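Local coordinates for protein ferritin heavy chain (Trichoplusia ni, PDB 1Z6O) that oxidises ferrous iron at a ferroxidase site and, with the light chain, builds a secreted 24-subunit shell that stores the iron as ferric hydroxide, at residues Ser122-Ile127 with Glu152-Gln157; Lys128-Asp133 with Tyr139-Tyr144. All coordinates share one frame; numbering follows the deposited sequence.

Contact 1 of 2, residues Ser122-Ile127 with Glu152-Gln157; sequences SIRNVI and EQYKGQ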
loop_
_atom_site.group_PDB
_atom_site.type_symbol
_atom_site.label_atom_id
_atom_site.label_comp_id
_atom_site.label_asym_id
_atom_site.label_seq_id
_atom_site.Cartn_x
_atom_site.Cartn_y
_atom_site.Cartn_z
ATOM N N SER M 122 53.722 -14.342 -17.736
ATOM C CA SER M 122 53.884 -13.277 -18.719
ATOM C C SER M 122 53.560 -11.898 -18.112
ATOM O O SER M 122 54.267 -10.919 -18.365
ATOM C CB SER M 122 52.995 -13.563 -19.943
ATOM O OG SER M 122 53.083 -12.494 -20.868
ATOM N N ILE M 123 52.498 -11.811 -17.311
ATOM C CA ILE M 123 52.153 -10.533 -16.677
ATOM C C ILE M 123 53.282 -10.109 -15.722
ATOM O O ILE M 123 53.631 -8.935 -15.651
ATOM C CB ILE M 123 50.807 -10.643 -15.896
ATOM C CG1 ILE M 123 49.652 -10.770 -16.908
ATOM C CG2 ILE M 123 50.588 -9.395 -15.007
ATOM C CD1 ILE M 123 48.358 -11.278 -16.299
ATOM N N ARG M 124 53.849 -11.063 -14.985
ATOM C CA ARG M 124 54.953 -10.734 -14.081
ATOM C C ARG M 124 56.134 -10.195 -14.906
ATOM O O ARG M 124 56.866 -9.315 -14.447
ATOM C CB ARG M 124 55.361 -11.969 -13.245
ATOM C CG ARG M 124 54.325 -12.334 -12.130
ATOM C CD ARG M 124 54.688 -13.672 -11.449
ATOM N NE ARG M 124 56.105 -13.654 -11.119
ATOM C CZ ARG M 124 56.623 -13.064 -10.050
ATOM N NH1 ARG M 124 55.838 -12.470 -9.157
ATOM N NH2 ARG M 124 57.939 -12.963 -9.935
ATOM N N ASN M 125 56.323 -10.710 -16.120
ATOM C CA ASN M 125 57.397 -10.196 -16.973
ATOM C C ASN M 125 57.082 -8.797 -17.506
ATOM O O ASN M 125 57.990 -8.002 -17.730
ATOM C CB ASN M 125 57.689 -11.160 -18.127
ATOM C CG ASN M 125 58.508 -12.354 -17.667
ATOM O OD1 ASN M 125 59.383 -12.214 -16.810
ATOM N ND2 ASN M 125 58.240 -13.522 -18.229
ATOM N N VAL M 126 55.803 -8.483 -17.717
ATOM C CA VAL M 126 55.444 -7.124 -18.155
ATOM C C VAL M 126 55.748 -6.188 -16.974
ATOM O O VAL M 126 56.292 -5.089 -17.140
ATOM C CB VAL M 126 53.933 -7.002 -18.497
ATOM C CG1 VAL M 126 53.599 -5.547 -18.888
ATOM C CG2 VAL M 126 53.575 -7.958 -19.655
ATOM N N ILE M 127 55.386 -6.628 -15.772
ATOM C CA ILE M 127 55.644 -5.833 -14.575
ATOM C C ILE M 127 57.154 -5.547 -14.454
ATOM O O ILE M 127 57.565 -4.405 -14.206
ATOM C CB ILE M 127 55.130 -6.578 -13.309
ATOM C CG1 ILE M 127 53.595 -6.483 -13.258
ATOM C CG2 ILE M 127 55.753 -5.980 -12.042
ATOM C CD1 ILE M 127 52.956 -7.436 -12.230
ATOM N N GLU M 152 43.309 -11.430 -10.326
ATOM C CA GLU M 152 42.430 -12.319 -11.080
ATOM C C GLU M 152 43.148 -13.630 -11.430
ATOM O O GLU M 152 42.544 -14.712 -11.404
ATOM C CB GLU M 152 41.966 -11.627 -12.367
ATOM C CG GLU M 152 40.595 -12.068 -12.812
ATOM C CD GLU M 152 39.499 -11.622 -11.844
ATOM O OE1 GLU M 152 38.359 -12.125 -11.961
ATOM O OE2 GLU M 152 39.780 -10.766 -10.971
ATOM N N GLN M 153 44.433 -13.538 -11.767
ATOM C CA GLN M 153 45.200 -14.736 -12.116
ATOM C C GLN M 153 45.326 -15.726 -10.971
ATOM O O GLN M 153 45.079 -16.918 -11.156
ATOM C CB GLN M 153 46.623 -14.375 -12.580
ATOM C CG GLN M 153 46.703 -13.745 -13.977
ATOM C CD GLN M 153 45.926 -14.547 -15.005
ATOM O OE1 GLN M 153 44.882 -14.106 -15.480
ATOM N NE2 GLN M 153 46.419 -15.744 -15.334
ATOM N N TYR M 154 45.727 -15.254 -9.790
ATOM C CA TYR M 154 45.912 -16.188 -8.684
ATOM C C TYR M 154 44.618 -16.832 -8.228
ATOM O O TYR M 154 44.596 -18.026 -7.930
ATOM C CB TYR M 154 46.651 -15.521 -7.513
ATOM C CG TYR M 154 48.117 -15.272 -7.837
ATOM C CD1 TYR M 154 48.609 -13.975 -7.986
ATOM C CD2 TYR M 154 49.002 -16.342 -8.034
ATOM C CE1 TYR M 154 49.954 -13.742 -8.332
ATOM C CE2 TYR M 154 50.348 -16.121 -8.372
ATOM C CZ TYR M 154 50.812 -14.814 -8.518
ATOM O OH TYR M 154 52.131 -14.580 -8.839
ATOM N N LYS M 155 43.534 -16.062 -8.185
ATOM C CA LYS M 155 42.244 -16.634 -7.790
ATOM C C LYS M 155 41.811 -17.664 -8.836
ATOM O O LYS M 155 41.313 -18.741 -8.495
ATOM C CB LYS M 155 41.168 -15.543 -7.702
ATOM C CG LYS M 155 41.327 -14.613 -6.513
ATOM C CD LYS M 155 40.167 -13.618 -6.438
ATOM C CE LYS M 155 40.021 -12.814 -7.734
ATOM N NZ LYS M 155 38.947 -11.781 -7.661
ATOM N N GLY M 156 41.998 -17.322 -10.110
ATOM C CA GLY M 156 41.611 -18.221 -11.193
ATOM C C GLY M 156 42.383 -19.533 -11.186
ATOM O O GLY M 156 41.811 -20.598 -11.425
ATOM N N GLN M 157 43.687 -19.462 -10.934
ATOM C CA GLN M 157 44.514 -20.669 -10.882
ATOM C C GLN M 157 44.056 -21.578 -9.752
ATOM O O GLN M 157 43.924 -22.784 -9.932
ATOM C CB GLN M 157 45.999 -20.309 -10.655
ATOM C CG GLN M 157 46.636 -19.655 -11.862
ATOM C CD GLN M 157 48.038 -19.125 -11.596
ATOM O OE1 GLN M 157 48.503 -19.021 -10.444
ATOM N NE2 GLN M 157 48.709 -18.768 -12.657
#
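Ile-123 and Gln-153 meet through carbon atoms, and one helix position further on the CD methylene of Arg-124 meets the hydroxyl end of Tyr-154. The delta methyl of Ile-123 reaches the CG of Gln-153, with 3.8 Å between CD1 and CG. Both residues point their CB at the other helix, and the two side chains run at a slant to each other. The bend of Gln-153 at chi2 (-49°) turns its amide off to one side, while CG stays against the isoleucine. That amide is engaged: NE2 is hydrogen-bonded to Glu-116 and to Thr-120 on helix 105-132.

Arg-124 and Tyr-154 cross at about a right angle. The CD of Arg-124 lies 3.8 Å from the OH of Tyr-154, and the guanidinium and ring planes are 61° apart. No hydrogen bond joins the pair. The arginine chain is bent at chi3 (47°), and its NH1 binds the backbone O of Asn-137 of a neighbouring subunit. The ring of Tyr-154 takes a cation-pi contact from Arg-81 of that same subunit.

At their nearest atoms, the Ile-123 side chain is about 4 Å from that of Glu-32, an iron ligand, and the Gln-153 side chain is about 4 Å from the bound iron. The contact is side-chain packing between two helices of the ferritin four-helix bundle, beside its ferroxidase site.

Contact 2 of 2, residues Lys128-Asp133 with Tyr139-Tyr144; sequences KACEDD and YHLVDY
This contact lies beside the short loop that joins two antiparallel helices of the ferritin bundle. Helix 105-132 ends here and helix 139-168 starts. Their local axes approach to 8.8 Å, and the two helix directions differ by 151°. The closest pair of CA atoms belongs to Glu-131 and Val-142, 6.4 Å apart.

Val-142 has the largest share of the contact. It points at the first helix and spreads its two methyls over Glu-131. CG2 lies 3.7 Å from the backbone N of Glu-131 and equally close to its CB. The other methyl, CG1, is 3.8 Å from the carboxylate OE2. The two side chains cross at about a right angle. Glu-131 sets its CG anti to the backbone N (chi1 177°) and is extended beyond it, which brings OE2 alongside CG1 of Val-142. CG2 also touches the CB of Cys-130, so one methyl packs on two successive residues of the helix. These are van der Waals contacts, the one with Cys-130 apolar, and no hydrogen bond crosses between the segments.

The neighbouring residue Leu-141 meets the sulfur of Cys-130. That sulfur is joined to Cys-21 in a disulfide, which ties the end of helix 105-132 to helix 19-47. Leu-141 itself rests on Cys-21 and Met-25 of that helix, so it packs beside the bridge as well as on the cysteine. Across the other side of helix 139-168, His-140 is hydrogen-bonded to Tyr-77 of helix 54-80 and to Glu-151 of another neighbouring subunit, not the one that meets contact 1. At the disulfide, the leucine touches with one branch: its CD2 lies 3.8 Å from the SG of Cys-130.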
loop_
_atom_site.group_PDB
_atom_site.type_symbol
_atom_site.label_atom_id
_atom_site.label_comp_id
_atom_site.label_asym_id
_atom_site.label_seq_id
_atom_site.Cartn_x
_atom_site.Cartn_y
_atom_site.Cartn_z
ATOM N N LYS M 128 57.978 -6.576 -14.635
ATOM C CA LYS M 128 59.433 -6.387 -14.555
ATOM C C LYS M 128 59.922 -5.371 -15.584
ATOM O O LYS M 128 60.716 -4.483 -15.262
ATOM C CB LYS M 128 60.186 -7.702 -14.801
ATOM C CG LYS M 128 59.952 -8.782 -13.788
ATOM C CD LYS M 128 60.905 -9.952 -14.032
ATOM C CE LYS M 128 60.519 -11.173 -13.200
ATOM N NZ LYS M 128 59.254 -11.810 -13.675
ATOM N N ALA M 129 59.469 -5.508 -16.825
ATOM C CA ALA M 129 59.883 -4.577 -17.871
ATOM C C ALA M 129 59.463 -3.141 -17.552
ATOM O O ALA M 129 60.227 -2.197 -17.765
ATOM C CB ALA M 129 59.289 -4.997 -19.227
ATOM N N CYS M 130 58.247 -2.978 -17.037
ATOM C CA CYS M 130 57.720 -1.656 -16.737
ATOM C C CYS M 130 58.314 -1.032 -15.487
ATOM O O CYS M 130 58.422 0.187 -15.388
ATOM C CB CYS M 130 56.186 -1.723 -16.617
ATOM S SG CYS M 130 55.401 -2.171 -18.208
ATOM N N GLU M 131 58.698 -1.866 -14.533
ATOM C CA GLU M 131 59.264 -1.357 -13.293
ATOM C C GLU M 131 60.768 -1.132 -13.371
ATOM O O GLU M 131 61.277 -0.151 -12.843
ATOM C CB GLU M 131 59.000 -2.339 -12.139
ATOM C CG GLU M 131 59.623 -1.896 -10.813
ATOM C CD GLU M 131 59.067 -2.660 -9.612
ATOM O OE1 GLU M 131 59.634 -3.716 -9.258
ATOM O OE2 GLU M 131 58.051 -2.204 -9.029
ATOM N N ASP M 132 61.473 -2.033 -14.043
ATOM C CA ASP M 132 62.926 -1.952 -14.073
ATOM C C ASP M 132 63.617 -1.209 -15.197
ATOM O O ASP M 132 64.836 -1.246 -15.289
ATOM C CB ASP M 132 63.512 -3.357 -13.944
ATOM C CG ASP M 132 63.123 -4.022 -12.622
ATOM O OD1 ASP M 132 63.102 -3.323 -11.583
ATOM O OD2 ASP M 132 62.850 -5.235 -12.621
ATOM N N ASP M 133 62.855 -0.538 -16.052
ATOM C CA ASP M 133 63.461 0.242 -17.125
ATOM C C ASP M 133 64.293 1.317 -16.400
ATOM O O ASP M 133 63.757 2.095 -15.614
ATOM C CB ASP M 133 62.372 0.903 -17.967
ATOM C CG ASP M 133 62.935 1.651 -19.158
ATOM O OD1 ASP M 133 63.859 2.471 -18.963
ATOM O OD2 ASP M 133 62.454 1.417 -20.287
ATOM N N TYR M 139 55.347 3.362 -12.154
ATOM C CA TYR M 139 54.665 2.978 -10.920
ATOM C C TYR M 139 53.192 2.621 -11.074
ATOM O O TYR M 139 52.731 1.606 -10.552
ATOM C CB TYR M 139 54.767 4.101 -9.880
ATOM C CG TYR M 139 56.190 4.487 -9.534
ATOM C CD1 TYR M 139 56.706 5.725 -9.916
ATOM C CD2 TYR M 139 57.011 3.618 -8.815
ATOM C CE1 TYR M 139 58.013 6.096 -9.587
ATOM C CE2 TYR M 139 58.326 3.979 -8.478
ATOM C CZ TYR M 139 58.810 5.220 -8.869
ATOM O OH TYR M 139 60.084 5.598 -8.520
ATOM N N HIS M 140 52.455 3.471 -11.773
ATOM C CA HIS M 140 51.027 3.246 -11.905
ATOM C C HIS M 140 50.647 1.996 -12.682
ATOM O O HIS M 140 49.768 1.245 -12.251
ATOM C CB HIS M 140 50.350 4.473 -12.515
ATOM C CG HIS M 140 48.856 4.363 -12.543
ATOM N ND1 HIS M 140 48.160 3.981 -13.671
ATOM C CD2 HIS M 140 47.932 4.523 -11.564
ATOM C CE1 HIS M 140 46.868 3.913 -13.386
ATOM N NE2 HIS M 140 46.702 4.236 -12.114
ATOM N N LEU M 141 51.294 1.752 -13.816
ATOM C CA LEU M 141 50.959 0.553 -14.582
ATOM C C LEU M 141 51.366 -0.701 -13.812
ATOM O O LEU M 141 50.638 -1.688 -13.799
ATOM C CB LEU M 141 51.631 0.574 -15.969
ATOM C CG LEU M 141 51.430 -0.691 -16.837
ATOM C CD1 LEU M 141 49.944 -1.064 -16.938
ATOM C CD2 LEU M 141 52.013 -0.430 -18.238
ATOM N N VAL M 142 52.527 -0.669 -13.165
ATOM C CA VAL M 142 52.970 -1.823 -12.381
ATOM C C VAL M 142 51.912 -2.150 -11.313
ATOM O O VAL M 142 51.539 -3.310 -11.104
ATOM C CB VAL M 142 54.338 -1.527 -11.723
ATOM C CG1 VAL M 142 54.652 -2.562 -10.618
ATOM C CG2 VAL M 142 55.434 -1.553 -12.816
ATOM N N ASP M 143 51.422 -1.109 -10.657
ATOM C CA ASP M 143 50.402 -1.248 -9.615
ATOM C C ASP M 143 49.099 -1.810 -10.189
ATOM O O ASP M 143 48.457 -2.667 -9.582
ATOM C CB ASP M 143 50.122 0.122 -8.990
ATOM C CG ASP M 143 48.989 0.072 -7.977
ATOM O OD1 ASP M 143 49.254 -0.401 -6.874
ATOM O OD2 ASP M 143 47.849 0.476 -8.295
ATOM N N TYR M 144 48.709 -1.322 -11.359
ATOM C CA TYR M 144 47.492 -1.790 -12.019
ATOM C C TYR M 144 47.594 -3.277 -12.383
ATOM O O TYR M 144 46.670 -4.064 -12.137
ATOM C CB TYR M 144 47.256 -0.965 -13.285
ATOM C CG TYR M 144 46.014 -1.355 -14.050
ATOM C CD1 TYR M 144 44.753 -1.287 -13.449
ATOM C CD2 TYR M 144 46.091 -1.765 -15.377
ATOM C CE1 TYR M 144 43.596 -1.613 -14.159
ATOM C CE2 TYR M 144 44.935 -2.093 -16.101
ATOM C CZ TYR M 144 43.696 -2.010 -15.482
ATOM O OH TYR M 144 42.553 -2.312 -16.186
#

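Contact 1 and contact 2 join the same two helices, 105-132 and 139-168, with centres about 14 Å apart. Along the chain, contact 2 is nested inside the loop that contact 1 closes: 122-127 runs straight into 128-133, then the connecting loop follows, then 139-144 and later 152-157. Contact 2 therefore sits at the loop end of the helix pair, and contact 1 lies further into the bundle, near the iron. The two meet where the backbone O of Ile-127 packs on the CG2 of Val-142, 3.8 Å away. Both also touch the same neighbouring heavy chain, so this helix pair contributes to the bundle core and to the subunit interface of the shell.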